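2-polyprenyl-6-methoxyphenol hydroxylase-like FAD-dependent oxidoreductase (Streptomyces sp. NRRL 11266, PDB 6UI5) binds flavin-adenine dinucleotide and is probably a flavoprotein oxidoreductase of the aromatic-ring hydroxylase family, with a Rossmann-type FAD domain and a thioredoxin-like C-terminal domain. Local coordinates at residues R38-P42 with H259-H263; L382-I388 with L403-L407; P387-E391 with T489-W494. All coordinates share one frame. Numbering follows the deposited sequence.

Contact 1 of 3, residues R38-P42 with H259-H263; sequences RAEAP and HWLQH. With FAD (flavin-adenine dinucleotide), chain C.
The irregular loop R38-P42, which follows strand 28-31, lies against one side of strand 257-271, with E40 and W260 as the nearest CA pair at 6.8 Å. E40 (phi/psi -82/64) is the centre of an inverse gamma turn, closed by a weak hydrogen bond from A41 N to A39 O of 2.9 Å. The chain turns a corner at H259, and from W260 onward it is extended. W260 (chi1 p, chi2 -86°) points toward the loop and lays its indole against the turn: E40 CA stands 3.4 Å from the centroid of the W260 six-membered ring, only 5° off the normal, a CH-pi contact over the face. A39 O lies 3.1 Å from W260 NE1, at an angle too poor for a hydrogen bond. P42 CB meets W260 CH2 at 4.0 Å. L261 points away, onto strands 176-185 and 216-225. Q262 (chi1 m) points toward the loop again and brings NE2 to 3.4 Å from E40 CG. Before the turn in sequence, R38 (chi1 p, then extended) gives FAD O1A a hydrogen bond of 2.5 Å from R38 NH2 and a weak one of 3.2 Å from R38 NH1, and is salt-bridged to E101; P42 CG touches FAD C5X at 3.6 Å. The loop leaving the Rossmann-type parallel sheet thus packs on the antiparallel sheet and lines the FAD pocket.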
loop_
_atom_site.group_PDB
_atom_site.type_symbol
_atom_site.label_atom_id
_atom_site.label_comp_id
_atom_site.label_asym_id
_atom_site.label_seq_id
_atom_site.Cartn_x
_atom_site.Cartn_y
_atom_site.Cartn_z
ATOM N N ARG A 38 -37.831 9.166 -4.511
ATOM C CA ARG A 38 -37.039 10.236 -5.093
ATOM C C ARG A 38 -36.593 9.878 -6.502
ATOM O O ARG A 38 -36.666 8.733 -6.950
ATOM C CB ARG A 38 -35.811 10.556 -4.239
ATOM C CG ARG A 38 -34.827 9.412 -4.080
ATOM C CD ARG A 38 -33.835 9.741 -2.970
ATOM N NE ARG A 38 -32.873 8.663 -2.760
ATOM C CZ ARG A 38 -31.938 8.644 -1.809
ATOM N NH1 ARG A 38 -31.828 9.640 -0.943
ATOM N NH2 ARG A 38 -31.106 7.605 -1.717
ATOM N N ALA A 39 -36.148 10.903 -7.208
ATOM C CA ALA A 39 -35.555 10.779 -8.526
ATOM C C ALA A 39 -34.064 11.027 -8.482
ATOM O O ALA A 39 -33.361 10.644 -9.421
ATOM C CB ALA A 39 -36.220 11.772 -9.512
ATOM N N GLU A 40 -33.572 11.655 -7.411
ATOM C CA GLU A 40 -32.147 11.934 -7.228
ATOM C C GLU A 40 -31.433 10.691 -6.682
ATOM O O GLU A 40 -30.913 10.665 -5.568
ATOM C CB GLU A 40 -31.962 13.133 -6.303
ATOM C CG GLU A 40 -32.805 14.371 -6.655
ATOM C CD GLU A 40 -34.271 14.228 -6.270
ATOM O OE1 GLU A 40 -35.112 14.145 -7.188
ATOM O OE2 GLU A 40 -34.576 14.174 -5.056
ATOM N N ALA A 41 -31.439 9.635 -7.495
ATOM C CA ALA A 41 -30.799 8.366 -7.160
ATOM C C ALA A 41 -29.750 8.103 -8.231
ATOM O O ALA A 41 -30.022 7.416 -9.233
ATOM C CB ALA A 41 -31.828 7.237 -7.078
ATOM N N PRO A 42 -28.524 8.600 -8.045
ATOM C CA PRO A 42 -27.546 8.601 -9.150
ATOM C C PRO A 42 -26.924 7.250 -9.476
ATOM O O PRO A 42 -26.491 7.063 -10.623
ATOM C CB PRO A 42 -26.468 9.566 -8.641
ATOM C CG PRO A 42 -26.485 9.346 -7.161
ATOM C CD PRO A 42 -27.974 9.207 -6.821
ATOM N N HIS A 259 -33.663 17.264 -15.898
ATOM C CA HIS A 259 -34.692 16.669 -15.046
ATOM C C HIS A 259 -34.368 16.898 -13.578
ATOM O O HIS A 259 -35.242 17.252 -12.777
ATOM C CB HIS A 259 -34.824 15.174 -15.337
ATOM C CG HIS A 259 -34.959 14.858 -16.791
ATOM N ND1 HIS A 259 -36.140 15.036 -17.480
ATOM C CD2 HIS A 259 -34.060 14.400 -17.694
ATOM C CE1 HIS A 259 -35.965 14.692 -18.743
ATOM N NE2 HIS A 259 -34.712 14.300 -18.899
ATOM N N TRP A 260 -33.107 16.698 -13.215
ATOM C CA TRP A 260 -32.593 16.940 -11.877
ATOM C C TRP A 260 -31.071 16.910 -11.972
ATOM O O TRP A 260 -30.512 15.994 -12.558
ATOM C CB TRP A 260 -33.117 15.908 -10.855
ATOM C CG TRP A 260 -32.562 14.508 -11.030
ATOM C CD1 TRP A 260 -33.046 13.536 -11.855
ATOM C CD2 TRP A 260 -31.407 13.937 -10.372
ATOM N NE1 TRP A 260 -32.278 12.401 -11.752
ATOM C CE2 TRP A 260 -31.267 12.617 -10.852
ATOM C CE3 TRP A 260 -30.488 14.411 -9.424
ATOM C CZ2 TRP A 260 -30.236 11.755 -10.421
ATOM C CZ3 TRP A 260 -29.442 13.538 -8.989
ATOM C CH2 TRP A 260 -29.339 12.236 -9.495
ATOM N N LEU A 261 -30.419 17.925 -11.422
ATOM C CA LEU A 261 -28.985 17.921 -11.242
ATOM C C LEU A 261 -28.705 18.462 -9.844
ATOM O O LEU A 261 -29.578 19.061 -9.209
ATOM C CB LEU A 261 -28.273 18.734 -12.333
ATOM C CG LEU A 261 -28.433 18.448 -13.830
ATOM C CD1 LEU A 261 -27.375 19.305 -14.579
ATOM C CD2 LEU A 261 -28.325 16.941 -14.209
ATOM N N GLN A 262 -27.506 18.176 -9.324
ATOM C CA GLN A 262 -27.202 18.510 -7.937
ATOM C C GLN A 262 -25.731 18.852 -7.785
ATOM O O GLN A 262 -24.879 18.100 -8.263
ATOM C CB GLN A 262 -27.538 17.354 -6.977
ATOM C CG GLN A 262 -28.980 16.857 -6.967
ATOM C CD GLN A 262 -29.674 17.073 -5.643
ATOM O OE1 GLN A 262 -29.665 18.191 -5.085
ATOM N NE2 GLN A 262 -30.300 16.004 -5.123
ATOM N N HIS A 263 -25.434 19.948 -7.082
ATOM C CA HIS A 263 -24.102 20.126 -6.518
ATOM C C HIS A 263 -23.840 19.069 -5.444
ATOM O O HIS A 263 -24.729 18.729 -4.654
ATOM C CB HIS A 263 -23.959 21.516 -5.922
ATOM C CG HIS A 263 -24.061 22.599 -6.948
ATOM N ND1 HIS A 263 -23.236 22.638 -8.055
ATOM C CD2 HIS A 263 -24.914 23.647 -7.065
ATOM C CE1 HIS A 263 -23.577 23.671 -8.807
ATOM N NE2 HIS A 263 -24.586 24.301 -8.224
HETATM P PA FAD C . -29.528 8.377 1.604
HETATM O O1A FAD C . -29.458 7.793 0.210
HETATM O O2A FAD C . -28.846 9.735 1.591
HETATM O O5B FAD C . -31.082 8.362 2.180
HETATM C C5B FAD C . -31.394 9.033 3.391
HETATM C C4B FAD C . -32.921 9.370 3.386
HETATM O O4B FAD C . -33.345 9.859 4.525
HETATM C C3B FAD C . -33.211 10.474 2.342
HETATM O O3B FAD C . -34.374 10.168 1.704
HETATM C C2B FAD C . -33.375 11.752 3.189
HETATM O O2B FAD C . -34.107 12.751 2.366
HETATM C C1B FAD C . -34.079 11.298 4.189
HETATM N N9A FAD C . -34.002 12.051 5.426
HETATM C C8A FAD C . -32.929 12.717 5.908
HETATM N N7A FAD C . -33.260 13.217 7.117
HETATM C C5A FAD C . -34.533 12.840 7.388
HETATM C C6A FAD C . -35.370 13.064 8.474
HETATM N N6A FAD C . -35.341 13.754 9.755
HETATM N N1A FAD C . -36.613 12.574 8.486
HETATM C C2A FAD C . -37.064 11.843 7.443
HETATM N N3A FAD C . -36.237 11.610 6.384
HETATM C C4A FAD C . -34.981 12.107 6.353
HETATM N N1 FAD C . -23.648 4.775 -4.692
HETATM C C2 FAD C . -23.134 3.635 -5.506
HETATM O O2 FAD C . -23.285 2.508 -5.162
HETATM N N3 FAD C . -22.422 3.930 -6.782
HETATM C C4 FAD C . -22.247 5.321 -7.202
HETATM O O4 FAD C . -21.687 5.589 -8.212
HETATM C C4X FAD C . -22.777 6.449 -6.352
HETATM N N5 FAD C . -22.565 7.799 -6.820
HETATM C C5X FAD C . -23.063 8.930 -5.997
HETATM C C6 FAD C . -22.848 10.231 -6.456
HETATM C C7 FAD C . -23.310 11.310 -5.712
HETATM C C7M FAD C . -22.933 12.587 -6.451
HETATM C C8 FAD C . -23.995 11.119 -4.502
HETATM C C8M FAD C . -24.470 12.370 -3.752
HETATM C C9 FAD C . -24.212 9.810 -4.036
HETATM C C9A FAD C . -23.745 8.698 -4.776
HETATM N N10 FAD C . -23.958 7.284 -4.284
HETATM C C10 FAD C . -23.471 6.178 -5.103
HETATM C "C1'" FAD C . -24.705 7.072 -3.028
HETATM C "C2'" FAD C . -24.052 6.284 -1.878
HETATM O "O2'" FAD C . -24.140 4.922 -2.071
HETATM C "C3'" FAD C . -24.824 6.515 -0.581
HETATM O "O3'" FAD C . -24.035 6.010 0.450
HETATM C "C4'" FAD C . -26.184 5.797 -0.473
HETATM O "O4'" FAD C . -27.104 6.151 -1.467
HETATM C "C5'" FAD C . -26.741 6.281 0.872
HETATM O "O5'" FAD C . -27.763 5.439 1.328
HETATM P P FAD C . -28.601 5.815 2.701
HETATM O O1P FAD C . -29.970 5.180 2.624
HETATM O O2P FAD C . -27.873 5.477 3.988
HETATM O O3P FAD C . -28.688 7.465 2.699
#

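Contact 2 of 3, residues L382-I388 with L403-L407; sequences LGPAVPI and LGRRL
Two irregular segments of the long connection between helix 369-379 and strand 411-414 run side by side in roughly opposing directions (144° apart), closest at V386 and G404, whose CA atoms are 4.3 Å apart. V386 N donates a hydrogen bond of 2.7 Å (160°) to G404 O, and two CA-H...O contacts support it: G404 CA to V386 O, 3.2 Å, and A385 CA to G404 O, 3.4 Å. G404 has phi/psi 75/14, and a CB there would clash with V386 O, so the close approach depends on the missing side chain. Beside it, I388 (chi1 m, chi2 m) points toward the partner, placing CG1 3.7 Å from G404 CA and CG2 3.7 Å from L403 CD2; L403 reaches there with an off-rotamer chi1 of -100° and chi2 t. R405 (m, t, chi3 -131°) bends so that A385 CB lies over one face of its guanidinium, 3.3 Å from R405 NE, while R405 NH2 forms a salt bridge with E377. R406 (m, t, chi3 -33°) sets NH2 3.9 Å from L382 CA; that same nitrogen bonds N381 O and forms a salt bridge with E52. L382 (m, t) touches V85 and R89. G404 and R405 are backbone-bonded to V474, so these paired loop segments join the mixed sheet of the thioredoxin-like region to helices 369-379 and 48-55, through the two arginines that follow the glycine.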
loop_
_atom_site.group_PDB
_atom_site.type_symbol
_atom_site.label_atom_id
_atom_site.label_comp_id
_atom_site.label_asym_id
_atom_site.label_seq_id
_atom_site.Cartn_x
_atom_site.Cartn_y
_atom_site.Cartn_z
ATOM N N LEU A 382 -17.779 -8.250 -0.946
ATOM C CA LEU A 382 -17.611 -9.622 -0.432
ATOM C C LEU A 382 -16.983 -9.560 0.934
ATOM O O LEU A 382 -17.453 -10.185 1.888
ATOM C CB LEU A 382 -16.735 -10.459 -1.357
ATOM C CG LEU A 382 -17.312 -10.619 -2.756
ATOM C CD1 LEU A 382 -16.297 -11.299 -3.678
ATOM C CD2 LEU A 382 -18.670 -11.349 -2.675
ATOM N N GLY A 383 -15.887 -8.817 1.019
ATOM C CA GLY A 383 -15.743 -7.779 2.003
ATOM C C GLY A 383 -15.483 -8.351 3.349
ATOM O O GLY A 383 -15.535 -9.560 3.550
ATOM N N PRO A 384 -15.315 -7.484 4.304
ATOM C CA PRO A 384 -14.732 -7.880 5.593
ATOM C C PRO A 384 -15.398 -9.141 6.126
ATOM O O PRO A 384 -16.614 -9.153 6.358
ATOM C CB PRO A 384 -14.997 -6.672 6.491
ATOM C CG PRO A 384 -16.276 -6.052 5.887
ATOM C CD PRO A 384 -16.319 -6.418 4.410
ATOM N N ALA A 385 -14.622 -10.229 6.222
ATOM C CA ALA A 385 -15.034 -11.390 6.998
ATOM C C ALA A 385 -15.435 -10.960 8.399
ATOM O O ALA A 385 -14.726 -10.191 9.048
ATOM C CB ALA A 385 -13.900 -12.416 7.074
ATOM N N VAL A 386 -16.605 -11.413 8.832
ATOM C CA VAL A 386 -17.047 -11.161 10.210
ATOM C C VAL A 386 -16.219 -12.030 11.151
ATOM O O VAL A 386 -16.089 -13.247 10.914
ATOM C CB VAL A 386 -18.539 -11.462 10.350
ATOM C CG1 VAL A 386 -18.913 -11.712 11.823
ATOM C CG2 VAL A 386 -19.386 -10.326 9.716
ATOM N N PRO A 387 -15.622 -11.466 12.198
ATOM C CA PRO A 387 -14.743 -12.270 13.058
ATOM C C PRO A 387 -15.543 -13.322 13.822
ATOM O O PRO A 387 -16.538 -13.015 14.490
ATOM C CB PRO A 387 -14.114 -11.230 13.993
ATOM C CG PRO A 387 -15.067 -10.068 13.985
ATOM C CD PRO A 387 -15.723 -10.059 12.639
ATOM N N ILE A 388 -15.112 -14.576 13.706
ATOM C CA ILE A 388 -15.818 -15.705 14.309
ATOM C C ILE A 388 -14.842 -16.384 15.259
ATOM O O ILE A 388 -13.814 -16.916 14.821
ATOM C CB ILE A 388 -16.337 -16.698 13.255
ATOM C CG1 ILE A 388 -17.337 -16.047 12.291
ATOM C CG2 ILE A 388 -16.925 -17.954 13.933
ATOM C CD1 ILE A 388 -18.747 -15.923 12.820
ATOM N N LEU A 403 -15.391 -18.990 6.777
ATOM C CA LEU A 403 -15.912 -18.504 8.052
ATOM C C LEU A 403 -16.071 -16.994 8.031
ATOM O O LEU A 403 -15.189 -16.261 7.567
ATOM C CB LEU A 403 -14.996 -18.895 9.209
ATOM C CG LEU A 403 -15.394 -20.102 10.064
ATOM C CD1 LEU A 403 -14.277 -20.434 11.022
ATOM C CD2 LEU A 403 -16.684 -19.878 10.838
ATOM N N GLY A 404 -17.201 -16.537 8.563
ATOM C CA GLY A 404 -17.485 -15.123 8.662
ATOM C C GLY A 404 -17.860 -14.467 7.364
ATOM O O GLY A 404 -17.817 -13.234 7.289
ATOM N N ARG A 405 -18.177 -15.246 6.321
ATOM C CA ARG A 405 -18.507 -14.700 5.006
ATOM C C ARG A 405 -19.700 -15.398 4.398
ATOM O O ARG A 405 -19.999 -16.551 4.708
ATOM C CB ARG A 405 -17.339 -14.802 4.027
ATOM C CG ARG A 405 -16.190 -14.062 4.615
ATOM C CD ARG A 405 -15.164 -13.624 3.678
ATOM N NE ARG A 405 -13.886 -14.035 4.248
ATOM C CZ ARG A 405 -12.706 -13.629 3.815
ATOM N NH1 ARG A 405 -11.585 -14.071 4.401
ATOM N NH2 ARG A 405 -12.644 -12.754 2.813
ATOM N N ARG A 406 -20.388 -14.672 3.535
ATOM C CA ARG A 406 -21.441 -15.286 2.749
ATOM C C ARG A 406 -20.808 -16.197 1.702
ATOM O O ARG A 406 -19.761 -15.886 1.127
ATOM C CB ARG A 406 -22.329 -14.206 2.093
ATOM C CG ARG A 406 -23.246 -13.415 3.096
ATOM C CD ARG A 406 -23.914 -12.219 2.414
ATOM N NE ARG A 406 -22.974 -11.743 1.420
ATOM C CZ ARG A 406 -22.201 -10.691 1.580
ATOM N NH1 ARG A 406 -22.314 -9.956 2.683
ATOM N NH2 ARG A 406 -21.334 -10.368 0.625
ATOM N N LEU A 407 -21.457 -17.324 1.454
ATOM C CA LEU A 407 -20.928 -18.347 0.576
ATOM C C LEU A 407 -20.845 -17.891 -0.892
ATOM O O LEU A 407 -21.527 -16.941 -1.311
ATOM C CB LEU A 407 -21.810 -19.580 0.674
ATOM C CG LEU A 407 -21.613 -20.350 1.966
ATOM C CD1 LEU A 407 -22.715 -21.388 2.043
ATOM C CD2 LEU A 407 -20.219 -21.023 1.940
#

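Contact 3 of 3, residues P387-E391 with T489-W494; sequences PIAYE and TALRTW
A tyrosine set against a helix defines this mixed apolar and polar contact, in which the extended loop P387-E391 passes beside helix 484-495 of the thioredoxin-like C-terminal region. The nearest CA pair is Y390 and T489, 7.1 Å apart. Y390 has an extended backbone (phi/psi -135/150) and, with chi1 m and chi2 -72°, sends its ring along the helix past T489, A490, T493 and W494, which are spread over about a turn and a half. At its root, Y390 CB meets T489 CG2 at 3.5 Å. A490 comes next: its N lies over a face of the phenol, and A490 CB is 3.6 Å from Y390 CZ and 3.3 Å from Y390 OH. T493 (chi1 p) approaches the ring edge, with OG1 3.2 Å from Y390 CE1. At the tip, W494 (chi1 m, chi2 120°) turns its indole so that NE1 gives a weak hydrogen bond to Y390 OH, 3.2 Å at 127°; the two ring planes are 78° apart, and the centroids of the Y390 ring and the W494 five-membered ring are 6.0 Å apart. I388 (chi1 m, chi2 m) reaches the same indole, I388 CD1 lying 4.0 Å from W494 NE1 and 4.3 Å from W494 CZ2. W494 also makes a cation-pi contact with R469. The chemistry implies fixation largely by shape and apolar burial, with the phenol hydroxyl held mainly by A475 O of strand 474-477 and only weakly by W494 NE1.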
loop_
_atom_site.group_PDB
_atom_site.type_symbol
_atom_site.label_atom_id
_atom_site.label_comp_id
_atom_site.label_asym_id
_atom_site.label_seq_id
_atom_site.Cartn_x
_atom_site.Cartn_y
_atom_site.Cartn_z
ATOM N N PRO A 387 -15.622 -11.466 12.198
ATOM C CA PRO A 387 -14.743 -12.270 13.058
ATOM C C PRO A 387 -15.543 -13.322 13.822
ATOM O O PRO A 387 -16.538 -13.015 14.490
ATOM C CB PRO A 387 -14.114 -11.230 13.993
ATOM C CG PRO A 387 -15.067 -10.068 13.985
ATOM C CD PRO A 387 -15.723 -10.059 12.639
ATOM N N ILE A 388 -15.112 -14.576 13.706
ATOM C CA ILE A 388 -15.818 -15.705 14.309
ATOM C C ILE A 388 -14.842 -16.384 15.259
ATOM O O ILE A 388 -13.814 -16.916 14.821
ATOM C CB ILE A 388 -16.337 -16.698 13.255
ATOM C CG1 ILE A 388 -17.337 -16.047 12.291
ATOM C CG2 ILE A 388 -16.925 -17.954 13.933
ATOM C CD1 ILE A 388 -18.747 -15.923 12.820
ATOM N N ALA A 389 -15.143 -16.349 16.557
ATOM C CA ALA A 389 -14.376 -17.087 17.554
ATOM C C ALA A 389 -15.303 -17.485 18.693
ATOM O O ALA A 389 -16.307 -16.822 18.959
ATOM C CB ALA A 389 -13.213 -16.272 18.099
ATOM N N TYR A 390 -14.962 -18.572 19.365
ATOM C CA TYR A 390 -15.785 -19.085 20.445
ATOM C C TYR A 390 -14.893 -19.452 21.615
ATOM O O TYR A 390 -13.721 -19.813 21.429
ATOM C CB TYR A 390 -16.612 -20.308 19.994
ATOM C CG TYR A 390 -17.490 -20.023 18.802
ATOM C CD1 TYR A 390 -18.620 -19.234 18.935
ATOM C CD2 TYR A 390 -17.181 -20.529 17.540
ATOM C CE1 TYR A 390 -19.424 -18.963 17.860
ATOM C CE2 TYR A 390 -17.979 -20.269 16.457
ATOM C CZ TYR A 390 -19.108 -19.469 16.621
ATOM O OH TYR A 390 -19.953 -19.165 15.564
ATOM N N GLU A 391 -15.437 -19.340 22.824
ATOM C CA GLU A 391 -14.663 -19.727 23.993
ATOM C C GLU A 391 -14.374 -21.222 23.948
ATOM O O GLU A 391 -15.228 -22.025 23.553
ATOM C CB GLU A 391 -15.403 -19.370 25.288
ATOM C CG GLU A 391 -14.971 -18.045 25.965
ATOM C CD GLU A 391 -13.452 -17.765 25.919
ATOM O OE1 GLU A 391 -12.633 -18.712 25.903
ATOM O OE2 GLU A 391 -13.067 -16.577 25.901
ATOM N N THR A 489 -21.962 -24.637 20.156
ATOM C CA THR A 489 -21.472 -23.383 20.711
ATOM C C THR A 489 -21.903 -22.213 19.825
ATOM O O THR A 489 -22.551 -21.265 20.288
ATOM C CB THR A 489 -19.948 -23.454 20.865
ATOM O OG1 THR A 489 -19.603 -24.424 21.880
ATOM C CG2 THR A 489 -19.374 -22.078 21.232
ATOM N N ALA A 490 -21.607 -22.317 18.527
ATOM C CA ALA A 490 -22.054 -21.355 17.536
ATOM C C ALA A 490 -23.552 -21.072 17.646
ATOM O O ALA A 490 -23.984 -19.919 17.559
ATOM C CB ALA A 490 -21.697 -21.887 16.149
ATOM N N LEU A 491 -24.356 -22.108 17.859
ATOM C CA LEU A 491 -25.789 -21.897 17.938
ATOM C C LEU A 491 -26.169 -21.118 19.189
ATOM O O LEU A 491 -27.090 -20.285 19.147
ATOM C CB LEU A 491 -26.519 -23.233 17.888
ATOM C CG LEU A 491 -26.522 -23.810 16.482
ATOM C CD1 LEU A 491 -26.906 -25.274 16.567
ATOM C CD2 LEU A 491 -27.495 -23.020 15.545
ATOM N N ARG A 492 -25.488 -21.383 20.315
ATOM C CA ARG A 492 -25.794 -20.626 21.527
ATOM C C ARG A 492 -25.380 -19.163 21.390
ATOM O O ARG A 492 -26.082 -18.266 21.882
ATOM C CB ARG A 492 -25.129 -21.250 22.743
ATOM C CG ARG A 492 -25.716 -22.605 23.095
ATOM C CD ARG A 492 -24.875 -23.366 24.131
ATOM N NE ARG A 492 -25.398 -24.713 24.332
ATOM C CZ ARG A 492 -26.491 -24.994 25.039
ATOM N NH1 ARG A 492 -27.179 -24.015 25.621
ATOM N NH2 ARG A 492 -26.900 -26.254 25.160
ATOM N N THR A 493 -24.251 -18.895 20.726
ATOM C CA THR A 493 -23.752 -17.534 20.776
ATOM C C THR A 493 -24.501 -16.635 19.799
ATOM O O THR A 493 -24.690 -15.456 20.094
ATOM C CB THR A 493 -22.232 -17.492 20.539
ATOM O OG1 THR A 493 -21.924 -17.426 19.143
ATOM C CG2 THR A 493 -21.522 -18.703 21.171
ATOM N N TRP A 494 -24.980 -17.181 18.677
ATOM C CA TRP A 494 -25.672 -16.413 17.651
ATOM C C TRP A 494 -27.185 -16.553 17.704
ATOM O O TRP A 494 -27.891 -15.583 17.426
ATOM C CB TRP A 494 -25.176 -16.807 16.257
ATOM C CG TRP A 494 -23.774 -16.384 16.056
ATOM C CD1 TRP A 494 -22.723 -17.181 15.777
ATOM C CD2 TRP A 494 -23.262 -15.044 16.130
ATOM N NE1 TRP A 494 -21.568 -16.435 15.672
ATOM C CE2 TRP A 494 -21.873 -15.118 15.890
ATOM C CE3 TRP A 494 -23.846 -13.789 16.356
ATOM C CZ2 TRP A 494 -21.047 -13.986 15.893
ATOM C CZ3 TRP A 494 -23.026 -12.663 16.361
ATOM C CH2 TRP A 494 -21.644 -12.773 16.128
#

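How the contacts relate
Contact 1 belongs to the FAD pocket and has R38 and P42 on the cofactor, whereas contacts 2 and 3 lie across the chain's centre from it. The centres of contact 1 and contact 2 are about 34 Å apart and their nearest atoms about 20 Å. The centres of contact 1 and contact 3 are about 44 Å apart and their nearest atoms about 27 Å. Contacts 2 and 3, with centres about 14 Å apart, overlap at P387 and I388, and I388 alone makes contact in both, meeting L403 and G404 in contact 2 and W494 in contact 3. One loop thus pairs first with 403-407 and then with helix 484-495. Contact 1 closes before either opens.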